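Local structure of protection of telomeres protein 1 (Schizosaccharomyces pombe, 5USN) at residues A[90-95]-A[102-107]. The protein binds single-stranded telomeric DNA, protects the 3' overhang at chromosome ends and regulates telomerase and telomere length. The protein carries 1 engineered substitution. Sequence-based numbering, arbitrary orientation.
Sequences KNVRTK and LECILH. With nucleotides of chain B.
Glu103 OE2 is gripped by two donors. Lys95 NZ makes a salt bridge to Glu103 OE2 at 3.1 Å, arriving on the anti side and 20° out of the carboxylate plane. N1 of G2 of chain B donates to Glu103 OE2 at 2.9 Å, in a nearly straight bond of 174°. Glu103 OE1 takes the N2 amino group of that guanine at 2.9 Å and also pairs with Arg66. The carboxylate thus reads the N1-N2 edge of the base. The Lys95 chain runs beside that of Glu103, and bends at its last two torsions swing its amine back to the carboxylate. Lys95 CD packs 3.6 Å from Ile105 CG1. A methionine in place of Lys95 would probably leave OE2 with the guanine N1 but without its charged mate, and O6 of G2 without the nearby amine.

At the other end, the guanidinium of Arg93 lies flat on His107, with planes 27° apart. His107 NE2 sits 3.6 Å above the centre of the Arg93 guanidinium. His107 NE2 also bonds to Arg14, and its CB comes close to O6 of G1 of chain B.

Two antiparallel hydrogen-bonded pairs, Arg93 with Ile105 and Lys95 with Glu103, join the backbones. The Ile105 N to Arg93 O bond is the shortest, at 2.7 Å. Val92 CG1 meets Leu106 CD1 at 3.6 Å, and Val92 CG2 approaches Cys104 SG.

This hairpin is part of the OB-fold of the DNA-binding domain. Strand 65-69 pairs with 102-106 in parallel, while strands 14-26 and 117-121 pair with 86-96.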
loop_
_atom_site.group_PDB
_atom_site.type_symbol
_atom_site.label_atom_id
_atom_site.label_comp_id
_atom_site.label_asym_id
_atom_site.label_seq_id
_atom_site.Cartn_x
_atom_site.Cartn_y
_atom_site.Cartn_z
ATOM N N LYS A 90 3.967 7.901 -4.479
ATOM C CA LYS A 90 5.211 8.357 -5.087
ATOM C C LYS A 90 6.205 8.754 -4.010
ATOM O O LYS A 90 5.867 9.502 -3.087
ATOM C CB LYS A 90 4.960 9.535 -6.037
ATOM C CG LYS A 90 4.223 9.157 -7.312
ATOM C CD LYS A 90 3.751 10.387 -8.059
ATOM C CE LYS A 90 3.136 10.014 -9.395
ATOM N NZ LYS A 90 2.245 11.086 -9.923
ATOM N N ASN A 91 7.426 8.232 -4.132
ATOM C CA ASN A 91 8.557 8.623 -3.288
ATOM C C ASN A 91 8.287 8.367 -1.810
ATOM O O ASN A 91 8.724 9.126 -0.943
ATOM C CB ASN A 91 8.925 10.088 -3.521
ATOM C CG ASN A 91 9.360 10.353 -4.943
ATOM O OD1 ASN A 91 10.083 9.555 -5.542
ATOM N ND2 ASN A 91 8.907 11.468 -5.502
ATOM N N VAL A 92 7.585 7.279 -1.514
ATOM C CA VAL A 92 7.301 6.924 -0.130
ATOM C C VAL A 92 8.520 6.248 0.483
ATOM O O VAL A 92 9.295 5.561 -0.191
ATOM C CB VAL A 92 6.051 6.027 -0.041
ATOM C CG1 VAL A 92 4.865 6.725 -0.691
ATOM C CG2 VAL A 92 6.308 4.678 -0.691
ATOM N N ARG A 93 8.692 6.457 1.781
ATOM C CA ARG A 93 9.786 5.842 2.514
ATOM C C ARG A 93 9.433 4.402 2.861
ATOM O O ARG A 93 8.288 4.093 3.202
ATOM C CB ARG A 93 10.075 6.646 3.784
ATOM C CG ARG A 93 10.974 5.944 4.789
ATOM C CD ARG A 93 11.280 6.844 5.974
ATOM N NE ARG A 93 12.126 7.975 5.607
ATOM C CZ ARG A 93 12.402 8.997 6.412
ATOM N NH1 ARG A 93 11.890 9.043 7.634
ATOM N NH2 ARG A 93 13.185 9.982 5.993
ATOM N N THR A 94 10.416 3.517 2.745
ATOM C CA THR A 94 10.270 2.136 3.169
ATOM C C THR A 94 11.177 1.882 4.365
ATOM O O THR A 94 12.233 2.506 4.512
ATOM C CB THR A 94 10.612 1.162 2.036
ATOM O OG1 THR A 94 11.994 1.294 1.688
ATOM C CG2 THR A 94 9.751 1.444 0.805
ATOM N N LYS A 95 10.750 0.967 5.228
ATOM C CA LYS A 95 11.522 0.629 6.413
ATOM C C LYS A 95 11.072 -0.739 6.911
ATOM O O LYS A 95 10.178 -1.371 6.343
ATOM C CB LYS A 95 11.362 1.701 7.494
ATOM C CG LYS A 95 9.948 1.837 8.044
ATOM C CD LYS A 95 9.873 2.844 9.190
ATOM C CE LYS A 95 10.601 2.359 10.431
ATOM N NZ LYS A 95 10.041 1.080 10.952
ATOM N N LEU A 102 8.548 -5.424 6.142
ATOM C CA LEU A 102 8.636 -4.186 5.384
ATOM C C LEU A 102 7.337 -3.399 5.513
ATOM O O LEU A 102 6.245 -3.972 5.532
ATOM C CB LEU A 102 8.928 -4.498 3.916
ATOM C CG LEU A 102 9.225 -3.343 2.953
ATOM C CD1 LEU A 102 10.475 -2.602 3.361
ATOM C CD2 LEU A 102 9.368 -3.852 1.523
ATOM N N GLU A 103 7.461 -2.077 5.623
ATOM C CA GLU A 103 6.303 -1.194 5.645
ATOM C C GLU A 103 6.661 0.098 4.924
ATOM O O GLU A 103 7.835 0.422 4.740
ATOM C CB GLU A 103 5.819 -0.907 7.080
ATOM C CG GLU A 103 6.881 -0.338 8.020
ATOM C CD GLU A 103 6.341 -0.009 9.408
ATOM O OE1 GLU A 103 5.200 -0.402 9.730
ATOM O OE2 GLU A 103 7.061 0.651 10.183
ATOM N N CYS A 104 5.626 0.810 4.479
ATOM C CA CYS A 104 5.764 2.098 3.817
ATOM C C CYS A 104 5.342 3.213 4.762
ATOM O O CYS A 104 4.444 3.043 5.590
ATOM C CB CYS A 104 4.922 2.161 2.538
ATOM S SG CYS A 104 5.563 1.135 1.208
ATOM N N ILE A 105 5.995 4.365 4.625
ATOM C CA ILE A 105 5.809 5.488 5.534
ATOM C C ILE A 105 5.633 6.760 4.720
ATOM O O ILE A 105 6.486 7.094 3.888
ATOM C CB ILE A 105 7.000 5.637 6.499
ATOM C CG1 ILE A 105 7.198 4.358 7.316
ATOM C CG2 ILE A 105 6.814 6.849 7.403
ATOM C CD1 ILE A 105 6.055 4.015 8.228
ATOM N N LEU A 106 4.540 7.472 4.965
ATOM C CA LEU A 106 4.369 8.838 4.483
ATOM C C LEU A 106 4.439 9.731 5.715
ATOM O O LEU A 106 3.472 9.839 6.474
ATOM C CB LEU A 106 3.059 9.021 3.726
ATOM C CG LEU A 106 3.029 8.498 2.289
ATOM C CD1 LEU A 106 2.806 6.999 2.270
ATOM C CD2 LEU A 106 1.960 9.213 1.473
ATOM N N HIS A 107 5.590 10.354 5.918
ATOM C CA HIS A 107 5.850 11.175 7.089
ATOM C C HIS A 107 5.641 12.646 6.753
ATOM O O HIS A 107 5.650 13.048 5.588
ATOM C CB HIS A 107 7.278 10.949 7.589
ATOM C CG HIS A 107 8.314 11.160 6.534
ATOM N ND1 HIS A 107 8.834 12.401 6.240
ATOM C CD2 HIS A 107 8.902 10.292 5.679
ATOM C CE1 HIS A 107 9.714 12.287 5.262
ATOM N NE2 HIS A 107 9.772 11.017 4.901
ATOM P P G B 2 5.299 7.333 19.263
ATOM O OP1 G B 2 4.469 8.338 19.975
ATOM O OP2 G B 2 6.517 6.787 19.912
ATOM O "O5'" G B 2 4.368 6.098 18.880
ATOM C "C5'" G B 2 2.955 6.232 18.841
ATOM C "C4'" G B 2 2.340 5.244 17.884
ATOM O "O4'" G B 2 2.654 5.611 16.516
ATOM C "C3'" G B 2 2.841 3.815 18.007
ATOM O "O3'" G B 2 2.215 3.111 19.065
ATOM C "C2'" G B 2 2.554 3.237 16.625
ATOM O "O2'" G B 2 1.193 2.845 16.503
ATOM C "C1'" G B 2 2.795 4.451 15.725
ATOM N N9 G B 2 4.131 4.463 15.095
ATOM C C8 G B 2 5.139 5.371 15.313
ATOM N N7 G B 2 6.202 5.145 14.590
ATOM C C5 G B 2 5.874 4.027 13.835
ATOM C C6 G B 2 6.626 3.312 12.862
ATOM O O6 G B 2 7.773 3.526 12.452
ATOM N N1 G B 2 5.907 2.240 12.344
ATOM C C2 G B 2 4.631 1.897 12.711
ATOM N N2 G B 2 4.114 0.825 12.090
ATOM N N3 G B 2 3.917 2.552 13.613
ATOM C C4 G B 2 4.595 3.599 14.131
ATOM O "O5'" G B 1 3.498 11.403 16.428
ATOM C "C5'" G B 1 2.941 10.139 16.773
ATOM C "C4'" G B 1 3.948 9.022 16.630
ATOM O "O4'" G B 1 4.328 8.896 15.231
ATOM C "C3'" G B 1 5.250 9.207 17.407
ATOM O "O3'" G B 1 5.737 7.937 17.839
ATOM C "C2'" G B 1 6.191 9.780 16.354
ATOM O "O2'" G B 1 7.564 9.575 16.616
ATOM C "C1'" G B 1 5.732 9.030 15.106
ATOM N N9 G B 1 6.024 9.714 13.845
ATOM C C8 G B 1 7.007 9.391 12.942
ATOM N N7 G B 1 7.034 10.188 11.910
ATOM C C5 G B 1 6.010 11.092 12.147
ATOM C C6 G B 1 5.563 12.189 11.370
ATOM O O6 G B 1 5.999 12.589 10.285
ATOM N N1 G B 1 4.496 12.841 11.978
ATOM C C2 G B 1 3.933 12.484 13.178
ATOM N N2 G B 1 2.906 13.237 13.601
ATOM N N3 G B 1 4.342 11.461 13.911
ATOM C C4 G B 1 5.379 10.817 13.339
#